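Local coordinates for protein putative tagatose-6-phosphate ketose/aldose isomerase (Escherichia coli, PDB 3C3J) that is of unconfirmed function but belongs to the SIS family of alpha/beta proteins, with two SIS domains joined in one chain, at residues A[27-32]-A[197-201]; A[110-114]-A[166-172]; A[176-181]-A[340-344]. All blocks are in the same frame, centred on the assembly; numbering follows the deposited sequence.

Interaction 1: residues A[27-32]-A[197-201]; sequences WIRSLT and FRDVA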
loop_
_atom_site.group_PDB
_atom_site.type_symbol
_atom_site.label_atom_id
_atom_site.label_comp_id
_atom_site.label_asym_id
_atom_site.label_seq_id
_atom_site.Cartn_x
_atom_site.Cartn_y
_atom_site.Cartn_z
ATOM N N TRP A 27 23.064 2.726 -14.578
ATOM C CA TRP A 27 22.023 3.728 -14.838
ATOM C C TRP A 27 22.338 4.518 -16.101
ATOM O O TRP A 27 21.496 4.670 -16.982
ATOM C CB TRP A 27 21.875 4.671 -13.647
ATOM C CG TRP A 27 21.489 3.985 -12.381
ATOM C CD1 TRP A 27 20.933 2.735 -12.265
ATOM C CD2 TRP A 27 21.588 4.502 -11.062
ATOM N NE1 TRP A 27 20.709 2.442 -10.977
ATOM C CE2 TRP A 27 21.109 3.499 -10.195
ATOM C CE3 TRP A 27 22.057 5.704 -10.515
ATOM C CZ2 TRP A 27 21.063 3.664 -8.805
ATOM C CZ3 TRP A 27 22.017 5.868 -9.113
ATOM C CH2 TRP A 27 21.518 4.865 -8.289
ATOM N N ILE A 28 23.575 4.978 -16.206
ATOM C CA ILE A 28 23.994 5.804 -17.334
ATOM C C ILE A 28 24.097 4.975 -18.629
ATOM O O ILE A 28 23.721 5.450 -19.682
ATOM C CB ILE A 28 25.273 6.611 -16.987
ATOM C CG1 ILE A 28 24.995 7.502 -15.783
ATOM C CG2 ILE A 28 25.679 7.491 -18.151
ATOM C CD1 ILE A 28 23.667 8.279 -15.880
ATOM N N ARG A 29 24.529 3.721 -18.517
ATOM C CA ARG A 29 24.507 2.777 -19.607
ATOM C C ARG A 29 23.084 2.604 -20.125
ATOM O O ARG A 29 22.866 2.656 -21.333
ATOM C CB ARG A 29 25.090 1.426 -19.170
ATOM C CG ARG A 29 26.588 1.353 -19.362
ATOM C CD ARG A 29 27.254 0.220 -18.608
ATOM N NE ARG A 29 26.736 -1.128 -18.861
ATOM C CZ ARG A 29 26.981 -1.856 -19.940
ATOM N NH1 ARG A 29 26.490 -3.087 -20.021
ATOM N NH2 ARG A 29 27.659 -1.361 -20.969
ATOM N N SER A 30 22.107 2.471 -19.226
ATOM C CA SER A 30 20.747 2.257 -19.704
ATOM C C SER A 30 20.209 3.513 -20.419
ATOM O O SER A 30 19.582 3.405 -21.489
ATOM C CB SER A 30 19.794 1.854 -18.592
ATOM O OG SER A 30 18.597 1.406 -19.200
ATOM N N LEU A 31 20.439 4.684 -19.822
ATOM C CA LEU A 31 19.919 5.955 -20.379
ATOM C C LEU A 31 20.591 6.332 -21.694
ATOM O O LEU A 31 19.932 6.848 -22.595
ATOM C CB LEU A 31 20.038 7.089 -19.347
ATOM C CG LEU A 31 18.831 7.210 -18.380
ATOM C CD1 LEU A 31 18.399 5.863 -17.796
ATOM C CD2 LEU A 31 19.061 8.259 -17.276
ATOM N N THR A 32 21.886 6.044 -21.825
ATOM C CA THR A 32 22.558 6.199 -23.124
ATOM C C THR A 32 22.005 5.202 -24.175
ATOM O O THR A 32 21.842 5.551 -25.336
ATOM C CB THR A 32 24.147 6.222 -23.005
ATOM O OG1 THR A 32 24.622 4.982 -22.538
ATOM C CG2 THR A 32 24.584 7.247 -22.013
ATOM N N PHE A 197 20.616 12.878 -15.369
ATOM C CA PHE A 197 20.733 11.762 -14.434
ATOM C C PHE A 197 22.161 11.483 -14.035
ATOM O O PHE A 197 22.392 10.811 -13.040
ATOM C CB PHE A 197 20.055 10.489 -14.951
ATOM C CG PHE A 197 19.533 9.588 -13.859
ATOM C CD1 PHE A 197 18.426 9.953 -13.085
ATOM C CD2 PHE A 197 20.161 8.367 -13.585
ATOM C CE1 PHE A 197 17.946 9.108 -12.066
ATOM C CE2 PHE A 197 19.682 7.520 -12.562
ATOM C CZ PHE A 197 18.582 7.890 -11.807
ATOM N N ARG A 198 23.133 11.993 -14.787
ATOM C CA ARG A 198 24.538 11.888 -14.339
ATOM C C ARG A 198 24.759 12.527 -12.972
ATOM O O ARG A 198 25.628 12.095 -12.232
ATOM C CB ARG A 198 25.506 12.491 -15.369
ATOM C CG ARG A 198 25.624 11.659 -16.620
ATOM C CD ARG A 198 26.394 12.383 -17.697
ATOM N NE ARG A 198 26.227 11.705 -18.973
ATOM C CZ ARG A 198 27.011 10.727 -19.415
ATOM N NH1 ARG A 198 28.048 10.304 -18.693
ATOM N NH2 ARG A 198 26.742 10.165 -20.585
ATOM N N ASP A 199 23.989 13.551 -12.622
ATOM C CA ASP A 199 24.092 14.133 -11.263
ATOM C C ASP A 199 23.629 13.122 -10.210
ATOM O O ASP A 199 24.137 13.103 -9.093
ATOM C CB ASP A 199 23.281 15.419 -11.141
ATOM C CG ASP A 199 23.738 16.501 -12.123
ATOM O OD1 ASP A 199 24.925 16.499 -12.505
ATOM O OD2 ASP A 199 22.911 17.353 -12.530
ATOM N N VAL A 200 22.649 12.284 -10.572
ATOM C CA VAL A 200 22.117 11.295 -9.627
ATOM C C VAL A 200 23.120 10.149 -9.483
ATOM O O VAL A 200 23.437 9.729 -8.364
ATOM C CB VAL A 200 20.690 10.802 -10.056
ATOM C CG1 VAL A 200 20.135 9.770 -9.067
ATOM C CG2 VAL A 200 19.726 11.992 -10.205
ATOM N N ALA A 201 23.633 9.667 -10.610
ATOM C CA ALA A 201 24.677 8.658 -10.633
ATOM C C ALA A 201 25.898 9.162 -9.872
ATOM O O ALA A 201 26.456 8.435 -9.074
ATOM C CB ALA A 201 25.055 8.298 -12.099
#

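Interaction 2: residues A[110-114]-A[166-172]; sequences FGRSG and HDRGFAM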
loop_
_atom_site.group_PDB
_atom_site.type_symbol
_atom_site.label_atom_id
_atom_site.label_comp_id
_atom_site.label_asym_id
_atom_site.label_seq_id
_atom_site.Cartn_x
_atom_site.Cartn_y
_atom_site.Cartn_z
ATOM N N PHE A 110 7.494 -4.616 -15.505
ATOM C CA PHE A 110 8.836 -4.790 -14.975
ATOM C C PHE A 110 9.098 -6.246 -14.606
ATOM O O PHE A 110 8.301 -6.872 -13.923
ATOM C CB PHE A 110 9.004 -3.920 -13.727
ATOM C CG PHE A 110 8.857 -2.466 -13.989
ATOM C CD1 PHE A 110 9.837 -1.776 -14.675
ATOM C CD2 PHE A 110 7.735 -1.768 -13.547
ATOM C CE1 PHE A 110 9.719 -0.424 -14.918
ATOM C CE2 PHE A 110 7.606 -0.390 -13.799
ATOM C CZ PHE A 110 8.594 0.275 -14.487
ATOM N N GLY A 111 10.225 -6.787 -15.040
ATOM C CA GLY A 111 10.646 -8.126 -14.589
ATOM C C GLY A 111 12.127 -8.330 -14.812
ATOM O O GLY A 111 12.634 -8.130 -15.925
ATOM N N ARG A 112 12.832 -8.695 -13.755
ATOM C CA ARG A 112 14.251 -8.998 -13.840
ATOM C C ARG A 112 14.484 -10.175 -14.804
ATOM O O ARG A 112 15.167 -10.019 -15.810
ATOM C CB ARG A 112 14.821 -9.275 -12.446
ATOM C CG ARG A 112 16.258 -9.800 -12.483
ATOM C CD ARG A 112 16.834 -10.155 -11.147
ATOM N NE ARG A 112 15.938 -10.838 -10.219
ATOM C CZ ARG A 112 16.313 -11.265 -9.012
ATOM N NH1 ARG A 112 17.577 -11.172 -8.621
ATOM N NH2 ARG A 112 15.430 -11.824 -8.198
ATOM N N SER A 113 13.871 -11.319 -14.537
ATOM C CA SER A 113 14.028 -12.497 -15.403
ATOM C C SER A 113 13.136 -12.492 -16.629
ATOM O O SER A 113 13.457 -13.125 -17.622
ATOM C CB SER A 113 13.751 -13.781 -14.615
ATOM O OG SER A 113 12.357 -13.974 -14.381
ATOM N N GLY A 114 11.989 -11.809 -16.538
ATOM C CA GLY A 114 10.990 -11.800 -17.596
ATOM C C GLY A 114 10.219 -13.108 -17.661
ATOM O O GLY A 114 9.392 -13.308 -18.549
ATOM N N HIS A 166 20.956 -8.003 -14.602
ATOM C CA HIS A 166 20.241 -9.260 -14.364
ATOM C C HIS A 166 20.844 -9.830 -13.079
ATOM O O HIS A 166 21.692 -10.723 -13.126
ATOM C CB HIS A 166 20.394 -10.230 -15.530
ATOM C CG HIS A 166 19.508 -11.448 -15.441
ATOM N ND1 HIS A 166 19.254 -12.260 -16.522
ATOM C CD2 HIS A 166 18.792 -11.968 -14.413
ATOM C CE1 HIS A 166 18.451 -13.248 -16.159
ATOM N NE2 HIS A 166 18.159 -13.097 -14.882
ATOM N N ASP A 167 20.415 -9.272 -11.942
ATOM C CA ASP A 167 21.036 -9.524 -10.639
ATOM C C ASP A 167 21.050 -11.010 -10.297
ATOM O O ASP A 167 20.019 -11.700 -10.428
ATOM C CB ASP A 167 20.303 -8.771 -9.517
ATOM C CG ASP A 167 20.446 -7.255 -9.600
ATOM O OD1 ASP A 167 21.498 -6.732 -10.060
ATOM O OD2 ASP A 167 19.492 -6.575 -9.154
ATOM N N ARG A 168 22.224 -11.495 -9.894
ATOM C CA ARG A 168 22.409 -12.869 -9.410
ATOM C C ARG A 168 21.950 -13.016 -7.950
ATOM O O ARG A 168 21.458 -14.075 -7.559
ATOM C CB ARG A 168 23.874 -13.293 -9.518
ATOM C CG ARG A 168 24.407 -13.436 -10.926
ATOM C CD ARG A 168 25.856 -13.871 -10.906
ATOM N NE ARG A 168 26.453 -13.885 -12.230
ATOM C CZ ARG A 168 26.263 -14.832 -13.141
ATOM N NH1 ARG A 168 26.856 -14.762 -14.322
ATOM N NH2 ARG A 168 25.474 -15.837 -12.894
ATOM N N GLY A 169 22.117 -11.963 -7.155
ATOM C CA GLY A 169 21.609 -11.926 -5.779
ATOM C C GLY A 169 20.111 -12.150 -5.735
ATOM O O GLY A 169 19.381 -11.669 -6.614
ATOM N N PHE A 170 19.666 -12.914 -4.734
ATOM C CA PHE A 170 18.253 -13.102 -4.401
ATOM C C PHE A 170 17.488 -11.760 -4.361
ATOM O O PHE A 170 16.413 -11.609 -4.947
ATOM C CB PHE A 170 18.175 -13.771 -3.005
ATOM C CG PHE A 170 16.802 -13.840 -2.434
ATOM C CD1 PHE A 170 15.861 -14.682 -2.990
ATOM C CD2 PHE A 170 16.448 -13.082 -1.322
ATOM C CE1 PHE A 170 14.578 -14.754 -2.458
ATOM C CE2 PHE A 170 15.182 -13.148 -0.788
ATOM C CZ PHE A 170 14.245 -13.977 -1.348
ATOM N N ALA A 171 18.053 -10.821 -3.620
ATOM C CA ALA A 171 17.484 -9.502 -3.419
ATOM C C ALA A 171 17.875 -8.599 -4.590
ATOM O O ALA A 171 19.062 -8.401 -4.847
ATOM C CB ALA A 171 17.982 -8.930 -2.117
HETATM N N MSE A 172 16.880 -8.030 -5.264
HETATM C CA MSE A 172 17.111 -7.151 -6.410
HETATM C C MSE A 172 17.685 -5.821 -5.953
HETATM O O MSE A 172 17.201 -5.238 -4.991
HETATM C CB MSE A 172 15.806 -6.887 -7.144
HETATM C CG MSE A 172 15.204 -8.084 -7.843
HETATM SE SE MSE A 172 13.412 -7.594 -8.543
HETATM C CE MSE A 172 13.879 -6.181 -9.843
#

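Interaction 3: residues A[176-181]-A[340-344]; sequences ITTMMA and FCFLM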
loop_
_atom_site.group_PDB
_atom_site.type_symbol
_atom_site.label_atom_id
_atom_site.label_comp_id
_atom_site.label_asym_id
_atom_site.label_seq_id
_atom_site.Cartn_x
_atom_site.Cartn_y
_atom_site.Cartn_z
ATOM N N ILE A 176 16.174 -3.305 -10.088
ATOM C CA ILE A 176 15.113 -2.379 -9.728
ATOM C C ILE A 176 15.498 -0.912 -10.023
ATOM O O ILE A 176 14.755 -0.204 -10.676
ATOM C CB ILE A 176 14.577 -2.567 -8.266
ATOM C CG1 ILE A 176 13.500 -1.515 -7.954
ATOM C CG2 ILE A 176 15.664 -2.489 -7.204
ATOM C CD1 ILE A 176 13.986 -0.208 -7.443
ATOM N N THR A 177 16.651 -0.458 -9.554
ATOM C CA THR A 177 17.025 0.944 -9.768
ATOM C C THR A 177 17.219 1.268 -11.263
ATOM O O THR A 177 16.816 2.354 -11.730
ATOM C CB THR A 177 18.236 1.358 -8.913
ATOM O OG1 THR A 177 19.377 0.551 -9.267
ATOM C CG2 THR A 177 17.872 1.263 -7.385
ATOM N N THR A 178 17.757 0.332 -12.038
ATOM C CA THR A 178 17.978 0.622 -13.451
ATOM C C THR A 178 16.659 0.646 -14.231
ATOM O O THR A 178 16.435 1.531 -15.076
ATOM C CB THR A 178 19.054 -0.315 -14.091
ATOM O OG1 THR A 178 20.232 -0.318 -13.264
ATOM C CG2 THR A 178 19.411 0.177 -15.512
HETATM N N MSE A 179 15.752 -0.268 -13.894
HETATM C CA MSE A 179 14.417 -0.261 -14.478
HETATM C C MSE A 179 13.672 1.021 -14.134
HETATM O O MSE A 179 13.024 1.593 -15.004
HETATM C CB MSE A 179 13.613 -1.496 -14.038
HETATM C CG MSE A 179 14.104 -2.771 -14.720
HETATM SE SE MSE A 179 12.993 -4.359 -14.362
HETATM C CE MSE A 179 13.000 -4.311 -12.451
HETATM N N MSE A 180 13.796 1.477 -12.884
HETATM C CA MSE A 180 13.140 2.686 -12.446
HETATM C C MSE A 180 13.635 3.933 -13.189
HETATM O O MSE A 180 12.839 4.746 -13.656
HETATM C CB MSE A 180 13.301 2.884 -10.939
HETATM C CG MSE A 180 12.532 4.088 -10.439
HETATM SE SE MSE A 180 12.138 3.950 -8.534
HETATM C CE MSE A 180 13.990 3.749 -7.816
ATOM N N ALA A 181 14.952 4.081 -13.274
ATOM C CA ALA A 181 15.579 5.194 -14.003
ATOM C C ALA A 181 15.201 5.158 -15.474
ATOM O O ALA A 181 14.931 6.200 -16.074
ATOM C CB ALA A 181 17.096 5.138 -13.855
ATOM N N PHE A 340 16.700 7.215 -5.373
ATOM C CA PHE A 340 17.947 6.493 -5.699
ATOM C C PHE A 340 18.996 6.625 -4.580
ATOM O O PHE A 340 19.593 5.636 -4.140
ATOM C CB PHE A 340 18.496 6.976 -7.038
ATOM C CG PHE A 340 17.605 6.625 -8.196
ATOM C CD1 PHE A 340 17.783 5.444 -8.898
ATOM C CD2 PHE A 340 16.581 7.469 -8.577
ATOM C CE1 PHE A 340 16.941 5.123 -9.947
ATOM C CE2 PHE A 340 15.728 7.155 -9.652
ATOM C CZ PHE A 340 15.901 5.987 -10.321
ATOM N N CYS A 341 19.180 7.840 -4.098
ATOM C CA CYS A 341 20.091 8.121 -2.977
ATOM C C CYS A 341 19.700 7.362 -1.710
ATOM O O CYS A 341 20.543 6.721 -1.103
ATOM C CB CYS A 341 20.101 9.607 -2.665
ATOM S SG CYS A 341 20.447 10.701 -4.099
ATOM N N PHE A 342 18.425 7.421 -1.324
ATOM C CA PHE A 342 17.975 6.726 -0.109
ATOM C C PHE A 342 18.187 5.222 -0.225
ATOM O O PHE A 342 18.635 4.581 0.728
ATOM C CB PHE A 342 16.509 7.021 0.186
ATOM C CG PHE A 342 16.226 8.473 0.502
ATOM C CD1 PHE A 342 16.902 9.124 1.528
ATOM C CD2 PHE A 342 15.277 9.176 -0.218
ATOM C CE1 PHE A 342 16.637 10.466 1.818
ATOM C CE2 PHE A 342 14.996 10.510 0.065
ATOM C CZ PHE A 342 15.684 11.159 1.093
ATOM N N LEU A 343 17.880 4.665 -1.392
ATOM C CA LEU A 343 18.052 3.249 -1.630
ATOM C C LEU A 343 19.502 2.767 -1.452
ATOM O O LEU A 343 19.714 1.656 -0.993
ATOM C CB LEU A 343 17.494 2.853 -3.016
ATOM C CG LEU A 343 15.961 2.770 -3.036
ATOM C CD1 LEU A 343 15.467 2.520 -4.458
ATOM C CD2 LEU A 343 15.366 1.730 -2.042
HETATM N N MSE A 344 20.476 3.603 -1.801
HETATM C CA MSE A 344 21.895 3.260 -1.585
HETATM C C MSE A 344 22.147 2.905 -0.120
HETATM O O MSE A 344 22.805 1.891 0.161
HETATM C CB MSE A 344 22.832 4.411 -2.007
HETATM C CG MSE A 344 22.730 4.830 -3.471
HETATM SE SE MSE A 344 23.096 3.343 -4.768
HETATM C CE MSE A 344 21.205 2.762 -5.120
#

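Interaction 1: residues A[27-32]-A[197-201]
Residues 27-32 form part of the long helix 23-49, and 197-201 lead into the first turn of helix 198-210. The two backbones come closest where the CA atoms of Ile28 and Arg198 lie 6.8 Å apart and those of Trp27 and Ala201 7.0 Å apart. No hydrogen bond crosses the gap; the pair is held by van der Waals packing, mostly of apolar side chains, the Trp27 ring edge also resting on Val200 O and Ala201 CA. Small Ala201 leaves room for neighbours: its CB lies 3.8 Å from Ile28 CG1. Phe197 packs against Trp27, Ile28 and Leu31, its CB 3.4 Å from Leu31 CD2 and its CE2 3.6 Å from Trp27 CE3; the two aromatic planes meet obliquely, at 65°. The Arg198 side chain leaves sideways and, extended (chi2 and chi3 t), brings its guanidinium to helix 23-49. Ile28 CG2 lies over one face of this flat, delocalised cation, 3.7 Å from Arg198 NH1. The indole nitrogen of Trp27 is satisfied by Thr177, and both Trp27 and Phe197 meet Phe340 edge-to-face. The arrangement is a hydrophobic helix-helix contact built round an aromatic cluster, joining helix 23-49 to helix 198-210.

Interaction 2: residues A[110-114]-A[166-172]
Phe110 lies near the end of strand 105-111 and sends its ring away from 166-172, into the apolar layer formed by helices 63-79 and 174-187. Gly111 continues the strand, its carbonyl accepting a hydrogen bond from Thr139. The chain then leaves the sheet, and Arg112 makes nearly all of the contact. Its CA is 6.0 Å from His166 CA, and its CG packs 3.9 Å from His166 CD2, while its carbonyl oxygen lies over the imidazole face. With chi1 and chi2 both t, the side chain reaches far enough to place its guanidinium inside the curve of the opposite loop, where backbone carbonyls converge. Arg112 NH1 donates to Gly169 O at 2.7 Å and, weakly, to Asp167 O at 3.1 Å; Arg112 NH2 makes a further weak bond to Phe170 O at 3.4 Å. Arginine suits this place because one planar group can serve several acceptors. Selenomethionine Met172 lies over one face of it, CG 3.6 Å from Arg112 CZ. The Asp167 carboxylate is engaged elsewhere, with Ser174 and Ser175. Ser113 CA only skirts the imidazole, 4.2 Å from His166 NE2. The hydroxyl of Ser113 bonds to Asn115 N. Gly114 follows with a positive phi, a conformation glycine adopts easily. The whole is a loop-to-loop contact at the C-terminal edge of a five-stranded parallel sheet of the alpha/beta SIS fold, strand order 2-1-3-4-5, the edge where SIS domains commonly form their ligand pocket.

Interaction 3: residues A[176-181]-A[340-344]
An antiparallel helix pair links the two SIS domains here: helix 174-187 of the first runs against helix 335-356 of the second, with segment axes at 178° and 11.6 Å apart. That wide spacing suits large side chains, and their rotamers decide how the gap is filled. Phe340, with chi1 at m, swings its ring across to the facing helix, although its CA-to-CB bond points sideways. The ring edge then meets the backbone of the other helix, Phe340 CE1 lying 3.3 Å from Thr177 O and Phe340 CZ 3.6 Å from Ala181 N. Alanine at 181 makes room for the ring, its CB 3.8 Å from Phe340 CZ. Thr177, in p, turns its methyl to Leu343, CG2 to CD1 4.0 Å, while its hydroxyl is held by Gln23 and Trp27, so the polar atom is satisfied in a buried place. Leu343 (m, t) points its CD1 between the neighbours, 4.3 Å from Ile176 CD1. Flexible selenomethionine Met180 extends through t and t and then turns at chi3 (p), making a Met-aromatic contact with Phe340 and touching Leu343 CD1 with its CE at 3.9 Å. That methyl also forms a CH-pi contact: Met180 CE sits 4.0 Å from the centroid of the Phe340 ring, 19° off its normal.

From the N terminus, residues 27-32 on helix 23-49 open the first loop, which closes only when 197-201 is reached. Within that span lies interaction 2, a shorter loop running from 110-114 at the end of a central strand to 166-172. Interaction 3 opens at 176-181, just after interaction 2 has closed, and reaches on to 340-344; it therefore crosses interaction 1 and follows interaction 2 in series. Helix 174-187 is the common element: Thr177 and Thr178 meet Trp27 of interaction 1, while Met179 touches Met172 and Phe110 of interaction 2. Together the contacts tie the long helix 23-49, the first domain's sheet and the second domain's last long helix.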